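Local coordinates for iron superoxide dismutase (Trypanosoma cruzi, PDB 2GPC), which probably catalyses the disproportionation of superoxide to hydrogen peroxide and molecular oxygen at an iron centre, as iron superoxide dismutases do, at residues 56-61 / 68-73; 110-115 / 180-185. All blocks are in the same frame, centred on the assembly; numbering follows the deposited sequence. Where two conformers were deposited one is given.

Interaction 1: residues 56-61 / 68-73; sequences EIIRTE and LAAQIF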
ATOM      1  N   GLU A  56      -2.447 -18.157  16.916  1.00 17.03           N
ATOM      2  CA  GLU A  56      -2.988 -19.406  16.393  0.50 16.67           C
ATOM      3  C   GLU A  56      -3.613 -19.152  15.026  1.00 16.55           C
ATOM      4  O   GLU A  56      -3.460 -19.947  14.105  1.00 16.38           O
ATOM      5  CB  GLU A  56      -4.018 -20.006  17.371  0.50 16.92           C
ATOM      6  CG  GLU A  56      -3.420 -21.012  18.353  0.50 17.06           C
ATOM      7  CD  GLU A  56      -4.047 -21.005  19.742  0.50 16.91           C
ATOM      8  OE1 GLU A  56      -5.258 -20.717  19.896  0.50 15.09           O
ATOM      9  OE2 GLU A  56      -3.313 -21.326  20.701  0.50 18.02           O
ATOM     10  N   ILE A  57      -4.323 -18.029  14.906  1.00 15.95           N
ATOM     11  CA  ILE A  57      -4.939 -17.640  13.648  1.00 15.50           C
ATOM     12  C   ILE A  57      -3.885 -17.387  12.555  1.00 15.60           C
ATOM     13  O   ILE A  57      -4.061 -17.790  11.398  1.00 15.33           O
ATOM     14  CB  ILE A  57      -5.832 -16.375  13.829  1.00 15.30           C
ATOM     15  CG1 ILE A  57      -7.065 -16.680  14.684  1.00 15.58           C
ATOM     16  CG2 ILE A  57      -6.270 -15.850  12.474  1.00 14.75           C
ATOM     17  CD1 ILE A  57      -7.823 -15.440  15.148  1.00 16.26           C
ATOM     18  N   ILE A  58      -2.812 -16.695  12.908  1.00 15.56           N
ATOM     19  CA  ILE A  58      -1.759 -16.382  11.948  1.00 16.07           C
ATOM     20  C   ILE A  58      -1.126 -17.684  11.399  1.00 16.85           C
ATOM     21  O   ILE A  58      -0.793 -17.779  10.217  1.00 15.64           O
ATOM     22  CB  ILE A  58      -0.697 -15.455  12.603  1.00 16.28           C
ATOM     23  CG1 ILE A  58      -1.294 -14.069  12.884  1.00 15.27           C
ATOM     24  CG2 ILE A  58       0.528 -15.290  11.703  1.00 16.28           C
ATOM     25  CD1 ILE A  58      -0.537 -13.239  13.889  1.00 15.42           C
ATOM     26  N   ARG A  59      -0.994 -18.681  12.266  1.00 18.09           N
ATOM     27  CA  ARG A  59      -0.324 -19.936  11.920  1.00 19.49           C
ATOM     28  C   ARG A  59      -1.195 -20.907  11.119  1.00 20.15           C
ATOM     29  O   ARG A  59      -0.665 -21.714  10.353  1.00 20.64           O
ATOM     30  CB  ARG A  59       0.170 -20.625  13.195  1.00 19.94           C
ATOM     31  CG  ARG A  59       1.323 -19.902  13.864  1.00 22.13           C
ATOM     32  CD  ARG A  59       2.048 -20.714  14.934  1.00 24.90           C
ATOM     33  NE  ARG A  59       1.139 -21.208  15.973  1.00 27.72           N
ATOM     34  CZ  ARG A  59       1.018 -20.696  17.202  1.00 28.59           C
ATOM     35  NH1 ARG A  59       1.758 -19.664  17.598  1.00 29.08           N
ATOM     36  NH2 ARG A  59       0.141 -21.239  18.046  1.00 29.43           N
ATOM     37  N   THR A  60      -2.518 -20.822  11.279  1.00 20.62           N
ATOM     38  CA  THR A  60      -3.437 -21.849  10.757  1.00 20.93           C
ATOM     39  C   THR A  60      -4.482 -21.367   9.755  1.00 20.97           C
ATOM     40  O   THR A  60      -5.143 -22.191   9.121  1.00 21.68           O
ATOM     41  CB  THR A  60      -4.181 -22.540  11.921  1.00 21.28           C
ATOM     42  OG1 THR A  60      -5.044 -21.604  12.586  1.00 20.95           O
ATOM     43  CG2 THR A  60      -3.214 -23.018  13.009  1.00 20.94           C
ATOM     44  N   GLU A  61      -4.664 -20.057   9.615  1.00 20.35           N
ATOM     45  CA  GLU A  61      -5.683 -19.531   8.712  1.00 20.42           C
ATOM     46  C   GLU A  61      -5.038 -18.752   7.564  1.00 20.42           C
ATOM     47  O   GLU A  61      -3.852 -18.423   7.610  1.00 20.47           O
ATOM     48  CB  GLU A  61      -6.672 -18.627   9.462  1.00 20.49           C
ATOM     49  CG  GLU A  61      -7.391 -19.263  10.655  1.00 20.62           C
ATOM     50  CD  GLU A  61      -8.565 -20.167  10.276  1.00 21.12           C
ATOM     51  OE1 GLU A  61      -9.107 -20.068   9.143  1.00 21.32           O
ATOM     52  OE2 GLU A  61      -8.950 -20.990  11.127  1.00 22.22           O
ATOM     53  N   LEU A  68      -6.259  -9.877   8.980  1.00 11.63           N
ATOM     54  CA  LEU A  68      -6.703  -9.150  10.153  1.00 11.51           C
ATOM     55  C   LEU A  68      -5.850  -9.504  11.374  1.00 11.28           C
ATOM     56  O   LEU A  68      -5.341  -8.621  12.035  1.00 10.67           O
ATOM     57  CB  LEU A  68      -8.186  -9.427  10.451  1.00 12.00           C
ATOM     58  CG  LEU A  68      -9.196  -8.975   9.384  1.00 11.91           C
ATOM     59  CD1 LEU A  68     -10.608  -9.445   9.739  1.00 12.67           C
ATOM     60  CD2 LEU A  68      -9.147  -7.468   9.182  1.00 12.89           C
ATOM     61  N   ALA A  69      -5.697 -10.793  11.661  1.00 11.23           N
ATOM     62  CA  ALA A  69      -4.910 -11.236  12.819  1.00 11.47           C
ATOM     63  C   ALA A  69      -3.443 -10.825  12.686  1.00 11.38           C
ATOM     64  O   ALA A  69      -2.824 -10.366  13.639  1.00 11.71           O
ATOM     65  CB  ALA A  69      -5.013 -12.746  12.980  1.00 11.56           C
ATOM     66  N   ALA A  70      -2.891 -10.992  11.495  1.00 11.29           N
ATOM     67  CA  ALA A  70      -1.490 -10.650  11.255  1.00 11.23           C
ATOM     68  C   ALA A  70      -1.242  -9.157  11.393  1.00 11.08           C
ATOM     69  O   ALA A  70      -0.216  -8.750  11.927  1.00 11.55           O
ATOM     70  CB  ALA A  70      -1.050 -11.128   9.899  1.00 11.04           C
ATOM     71  N   GLN A  71      -2.172  -8.341  10.913  1.00 10.77           N
ATOM     72  CA  GLN A  71      -2.026  -6.896  11.019  1.00 10.85           C
ATOM     73  C   GLN A  71      -2.102  -6.460  12.476  1.00 10.60           C
ATOM     74  O   GLN A  71      -1.419  -5.536  12.877  1.00 11.22           O
ATOM     75  CB  GLN A  71      -3.065  -6.149  10.185  1.00 10.77           C
ATOM     76  CG  GLN A  71      -2.788  -6.164   8.679  1.00 11.43           C
ATOM     77  CD  GLN A  71      -1.556  -5.371   8.294  1.00 11.91           C
ATOM     78  OE1 GLN A  71      -0.447  -5.871   8.410  1.00 11.43           O
ATOM     79  NE2 GLN A  71      -1.748  -4.133   7.838  1.00 14.62           N
ATOM     80  N   ILE A  72      -2.922  -7.143  13.265  1.00 10.50           N
ATOM     81  CA  ILE A  72      -2.999  -6.879  14.695  1.00 10.35           C
ATOM     82  C   ILE A  72      -1.672  -7.188  15.396  1.00 10.37           C
ATOM     83  O   ILE A  72      -1.169  -6.376  16.175  1.00 10.23           O
ATOM     84  CB  ILE A  72      -4.178  -7.666  15.322  1.00 10.53           C
ATOM     85  CG1 ILE A  72      -5.507  -7.047  14.864  1.00 10.77           C
ATOM     86  CG2 ILE A  72      -4.099  -7.648  16.841  1.00 10.97           C
ATOM     87  CD1 ILE A  72      -6.727  -7.913  15.127  1.00 11.99           C
ATOM     88  N   PHE A  73      -1.115  -8.364  15.131  1.00 10.37           N
ATOM     89  CA  PHE A  73       0.185  -8.738  15.695  1.00 10.55           C
ATOM     90  C   PHE A  73       1.290  -7.778  15.234  1.00 10.73           C
ATOM     91  O   PHE A  73       2.074  -7.285  16.059  1.00 10.49           O
ATOM     92  CB  PHE A  73       0.527 -10.184  15.317  1.00 10.43           C
ATOM     93  CG  PHE A  73       1.896 -10.619  15.749  1.00 11.65           C
ATOM     94  CD1 PHE A  73       2.076 -11.317  16.944  1.00 13.35           C
ATOM     95  CD2 PHE A  73       3.006 -10.324  14.978  1.00 11.43           C
ATOM     96  CE1 PHE A  73       3.348 -11.718  17.344  1.00 13.65           C
ATOM     97  CE2 PHE A  73       4.265 -10.719  15.364  1.00 12.25           C
ATOM     98  CZ  PHE A  73       4.439 -11.422  16.563  1.00 12.38           C
TER
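Ile57 and Ile58, on the short helix 54-60, pack against Ala69, Ala70 and Phe73 of the helix 63-80, and every contact between side chains is apolar. The closest is a methyl against a methyl: CG2 of Ile57 lies 3.4 Å from CB of Ala69, tighter than usual van der Waals spacing. Ile58 spans more of the neighbouring helix. Its CG1 packs against the N and CA of Ala70, 3.7 Å from N, with the CB of Ala69 at 3.9 Å and the CB of Ala70 a little farther. With CG1 anti to the carbonyl carbon (chi1 -68°) and the chain extended beyond it, CD1 reaches the CB of Phe73, 3.5 Å away. The Ile58 and Phe73 side chains meet at about a right angle, and the methyl approaches the ring obliquely.

The polar bonds lie to the side of the contact, within helix 54-60 or to other parts of the chain. Near the end of helix 54-60 the hydroxyl of Thr60 donates to the Glu56 carbonyl, OG1 to O 2.7 Å, from above the carbonyl plane, and this hydroxyl is also bonded to Lys52. On the other helix, Gln71 points away from the contact and bonds to Tyr35 and Trp124, while its backbone carbonyl accepts a hydrogen bond from the ND1 of the iron ligand His75.

Small alanines let the segment axes approach to 8.7 Å, at 128° between their directions. The contact thus relies on close-fitting hydrocarbon within the alpha-hairpin domain, joining a short helix to the one that carries an iron ligand, while the Thr60 hydroxyl and the Gln71 amide find their partners away from the interface.

Interaction 2: residues 110-115 / 180-185; sequences EEFTNV and TFWNVV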
ATOM      1  N   GLU A 110      22.363   0.003   6.943  1.00 13.80           N
ATOM      2  CA  GLU A 110      22.249   0.211   5.510  1.00 14.72           C
ATOM      3  C   GLU A 110      21.317  -0.831   4.873  1.00 14.38           C
ATOM      4  O   GLU A 110      20.487  -0.484   4.038  1.00 14.32           O
ATOM      5  CB  GLU A 110      23.629   0.196   4.827  1.00 15.09           C
ATOM      6  CG  GLU A 110      23.588   0.292   3.297  1.00 18.32           C
ATOM      7  CD  GLU A 110      23.320   1.704   2.774  1.00 22.25           C
ATOM      8  OE1 GLU A 110      23.018   2.617   3.583  1.00 23.83           O
ATOM      9  OE2 GLU A 110      23.420   1.911   1.539  1.00 25.00           O
ATOM     10  N   GLU A 111      21.452  -2.097   5.258  1.00 13.94           N
ATOM     11  CA  GLU A 111      20.642  -3.156   4.661  1.00 14.09           C
ATOM     12  C   GLU A 111      19.159  -3.005   5.043  1.00 13.83           C
ATOM     13  O   GLU A 111      18.293  -3.111   4.188  1.00 13.70           O
ATOM     14  CB  GLU A 111      21.180  -4.531   5.054  1.00 14.41           C
ATOM     15  CG  GLU A 111      20.451  -5.701   4.409  1.00 15.28           C
ATOM     16  CD  GLU A 111      21.069  -7.048   4.744  1.00 15.98           C
ATOM     17  OE1 GLU A 111      22.200  -7.092   5.281  1.00 17.77           O
ATOM     18  OE2 GLU A 111      20.423  -8.076   4.450  1.00 17.82           O
ATOM     19  N   PHE A 112      18.879  -2.729   6.312  1.00 13.08           N
ATOM     20  CA  PHE A 112      17.502  -2.550   6.774  1.00 12.69           C
ATOM     21  C   PHE A 112      16.864  -1.318   6.129  1.00 12.37           C
ATOM     22  O   PHE A 112      15.741  -1.398   5.634  1.00 12.36           O
ATOM     23  CB  PHE A 112      17.460  -2.473   8.311  1.00 12.49           C
ATOM     24  CG  PHE A 112      16.071  -2.389   8.892  1.00 12.20           C
ATOM     25  CD1 PHE A 112      15.363  -1.195   8.869  1.00 11.99           C
ATOM     26  CD2 PHE A 112      15.476  -3.503   9.484  1.00 12.04           C
ATOM     27  CE1 PHE A 112      14.074  -1.109   9.421  1.00 12.99           C
ATOM     28  CE2 PHE A 112      14.191  -3.424  10.030  1.00 12.16           C
ATOM     29  CZ  PHE A 112      13.497  -2.219  10.009  1.00 11.47           C
ATOM     30  N   THR A 113      17.593  -0.202   6.114  1.00 12.03           N
ATOM     31  CA  THR A 113      17.143   1.043   5.474  1.00 11.66           C
ATOM     32  C   THR A 113      16.751   0.821   4.024  1.00 11.91           C
ATOM     33  O   THR A 113      15.662   1.186   3.616  1.00 11.71           O
ATOM     34  CB  THR A 113      18.247   2.114   5.521  1.00 11.89           C
ATOM     35  OG1 THR A 113      18.549   2.451   6.879  1.00 10.32           O
ATOM     36  CG2 THR A 113      17.790   3.436   4.892  1.00 12.12           C
ATOM     37  N   ASN A 114      17.633   0.212   3.254  1.00 12.02           N
ATOM     38  CA  ASN A 114      17.367   0.020   1.833  1.00 12.64           C
ATOM     39  C   ASN A 114      16.173  -0.904   1.572  1.00 12.70           C
ATOM     40  O   ASN A 114      15.382  -0.650   0.663  1.00 13.24           O
ATOM     41  CB  ASN A 114      18.633  -0.445   1.117  1.00 12.77           C
ATOM     42  CG  ASN A 114      19.705   0.649   1.080  1.00 13.78           C
ATOM     43  OD1 ASN A 114      19.404   1.844   1.237  1.00 14.57           O
ATOM     44  ND2 ASN A 114      20.952   0.248   0.868  1.00 14.07           N
ATOM     45  N   VAL A 115      16.026  -1.944   2.383  1.00 12.88           N
ATOM     46  CA  VAL A 115      14.832  -2.793   2.326  1.00 12.96           C
ATOM     47  C   VAL A 115      13.554  -2.001   2.695  1.00 12.50           C
ATOM     48  O   VAL A 115      12.554  -2.066   1.997  1.00 12.18           O
ATOM     49  CB  VAL A 115      14.985  -4.038   3.252  1.00 13.10           C
ATOM     50  CG1 VAL A 115      13.663  -4.738   3.472  1.00 12.93           C
ATOM     51  CG2 VAL A 115      15.994  -5.011   2.668  1.00 14.08           C
ATOM     52  N   THR A 180      13.646   8.784  10.831  1.00 12.49           N
ATOM     53  CA  THR A 180      12.973   8.995  12.111  1.00 12.43           C
ATOM     54  C   THR A 180      12.827   7.694  12.904  1.00 12.13           C
ATOM     55  O   THR A 180      13.020   7.684  14.121  1.00 11.77           O
ATOM     56  CB  THR A 180      11.595   9.647  11.870  1.00 12.65           C
ATOM     57  OG1 THR A 180      11.765  11.051  11.654  1.00 12.12           O
ATOM     58  CG2 THR A 180      10.687   9.552  13.088  1.00 12.88           C
ATOM     59  N   PHE A 181      12.484   6.607  12.222  1.00 11.60           N
ATOM     60  CA  PHE A 181      12.369   5.301  12.874  1.00 11.52           C
ATOM     61  C   PHE A 181      13.669   4.986  13.595  1.00 11.82           C
ATOM     62  O   PHE A 181      13.651   4.523  14.739  1.00 12.22           O
ATOM     63  CB  PHE A 181      12.016   4.200  11.853  1.00 11.82           C
ATOM     64  CG  PHE A 181      11.927   2.823  12.447  1.00 10.57           C
ATOM     65  CD1 PHE A 181      10.786   2.419  13.123  1.00 10.74           C
ATOM     66  CD2 PHE A 181      12.988   1.935  12.339  1.00 11.74           C
ATOM     67  CE1 PHE A 181      10.700   1.142  13.679  1.00 11.31           C
ATOM     68  CE2 PHE A 181      12.911   0.657  12.888  1.00 11.35           C
ATOM     69  CZ  PHE A 181      11.757   0.264  13.563  1.00 11.03           C
ATOM     70  N   TRP A 182      14.802   5.275  12.962  1.00 12.22           N
ATOM     71  CA  TRP A 182      16.095   4.986  13.588  1.00 12.37           C
ATOM     72  C   TRP A 182      16.284   5.773  14.876  1.00 12.89           C
ATOM     73  O   TRP A 182      16.930   5.287  15.806  1.00 13.76           O
ATOM     74  CB  TRP A 182      17.271   5.229  12.636  1.00 12.66           C
ATOM     75  CG  TRP A 182      17.376   4.223  11.530  1.00 12.18           C
ATOM     76  CD1 TRP A 182      17.301   4.474  10.197  1.00 12.75           C
ATOM     77  CD2 TRP A 182      17.581   2.809  11.662  1.00 12.06           C
ATOM     78  NE1 TRP A 182      17.445   3.307   9.489  1.00 13.18           N
ATOM     79  CE2 TRP A 182      17.616   2.269  10.364  1.00 13.08           C
ATOM     80  CE3 TRP A 182      17.739   1.940  12.755  1.00 12.80           C
ATOM     81  CZ2 TRP A 182      17.795   0.911  10.123  1.00 12.49           C
ATOM     82  CZ3 TRP A 182      17.917   0.595  12.516  1.00 12.80           C
ATOM     83  CH2 TRP A 182      17.943   0.090  11.205  1.00 13.11           C
ATOM     84  N   ASN A 183      15.716   6.969  14.941  1.00 13.27           N
ATOM     85  CA  ASN A 183      15.810   7.799  16.138  1.00 14.07           C
ATOM     86  C   ASN A 183      14.939   7.307  17.285  1.00 13.77           C
ATOM     87  O   ASN A 183      15.078   7.801  18.396  1.00 13.31           O
ATOM     88  CB  ASN A 183      15.444   9.260  15.825  1.00 14.54           C
ATOM     89  CG  ASN A 183      16.495   9.969  15.002  1.00 17.16           C
ATOM     90  OD1 ASN A 183      16.213  10.994  14.366  1.00 22.13           O
ATOM     91  ND2 ASN A 183      17.712   9.448  15.014  1.00 21.42           N
ATOM     92  N   VAL A 184      14.038   6.357  17.020  1.00 13.58           N
ATOM     93  CA  VAL A 184      13.155   5.830  18.062  1.00 13.56           C
ATOM     94  C   VAL A 184      13.201   4.306  18.262  1.00 13.74           C
ATOM     95  O   VAL A 184      12.405   3.774  19.029  1.00 13.59           O
ATOM     96  CB  VAL A 184      11.679   6.281  17.844  1.00 13.35           C
ATOM     97  CG1 VAL A 184      11.561   7.790  17.952  1.00 13.35           C
ATOM     98  CG2 VAL A 184      11.123   5.777  16.522  1.00 13.34           C
ATOM     99  N   VAL A 185      14.141   3.612  17.627  1.00 13.54           N
ATOM    100  CA  VAL A 185      14.227   2.146  17.779  1.00 14.26           C
ATOM    101  C   VAL A 185      14.405   1.777  19.246  1.00 13.88           C
ATOM    102  O   VAL A 185      15.262   2.320  19.924  1.00 12.93           O
ATOM    103  CB  VAL A 185      15.399   1.526  16.976  1.00 14.11           C
ATOM    104  CG1 VAL A 185      15.575   0.023  17.317  1.00 15.40           C
ATOM    105  CG2 VAL A 185      15.172   1.685  15.512  1.00 15.51           C
TER
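The axes of segments 110-115 and 180-184 stay 12.2 Å apart with their directions at 134°, and the nearest alpha carbons, those of Thr113 and Trp182, are separated by 9.1 Å. Large aromatic side chains therefore bridge the distance. Trp182 reaches across with its indole, whose six-membered ring meets Phe112: CZ2 of Trp182 is 3.5 Å from CD1 of Phe112, the ring centroids are 5.2 Å apart and the planes stand at 66°, an oblique pairing. Phe112 gets there with CG anti to its backbone nitrogen, which places the ring against Trp182 and Phe181. The far end of the same ring touches the second of these, CE1 of Phe112 lying 4.1 Å from CE2 of Phe181, and the two phenylalanine side chains cross at about a right angle.

The pyrrole side of the indole provides the polar link. NE1 of Trp182 donates to OG1 of Thr113 over 3.0 Å. The bond is bent, 141° at the hydrogen, and the oxygen sits somewhat out of the indole plane. That hydroxyl is bonded in addition to the carbonyl of Lys109, one turn earlier, and the Lys109 side chain makes a cation-pi contact with Trp182. Phe112 and Phe181 both touch Cys159 of strand 153-160.

Within this otherwise apolar bridge the indole N-H is satisfied by the Thr113 hydroxyl, which is itself tied to its own helix through Lys109. This bond probably helps to fix the rotation of Trp182, and the aromatic group joins two helices of the C-terminal domain to its sheet.

How the interactions relate
Both contacts are mainly buried pairings of two helices, but they occupy different family domains on opposite sides of the chain's centre, with centres 25 Å apart and nearest atoms about 12 Å apart; they share no element. Interaction 1 joins sequence neighbours in the alpha-hairpin domain, where alanines let the helices come close and aliphatic branches provide the fit. Interaction 2 joins helices distant in sequence, with the sheet strands of the C-terminal domain between them in the chain, and fills a wider gap with aromatic rings and one hydrogen bond. Side chains of each, Ala70 and Phe181, lie about 11 Å from the iron, which both domains ligate.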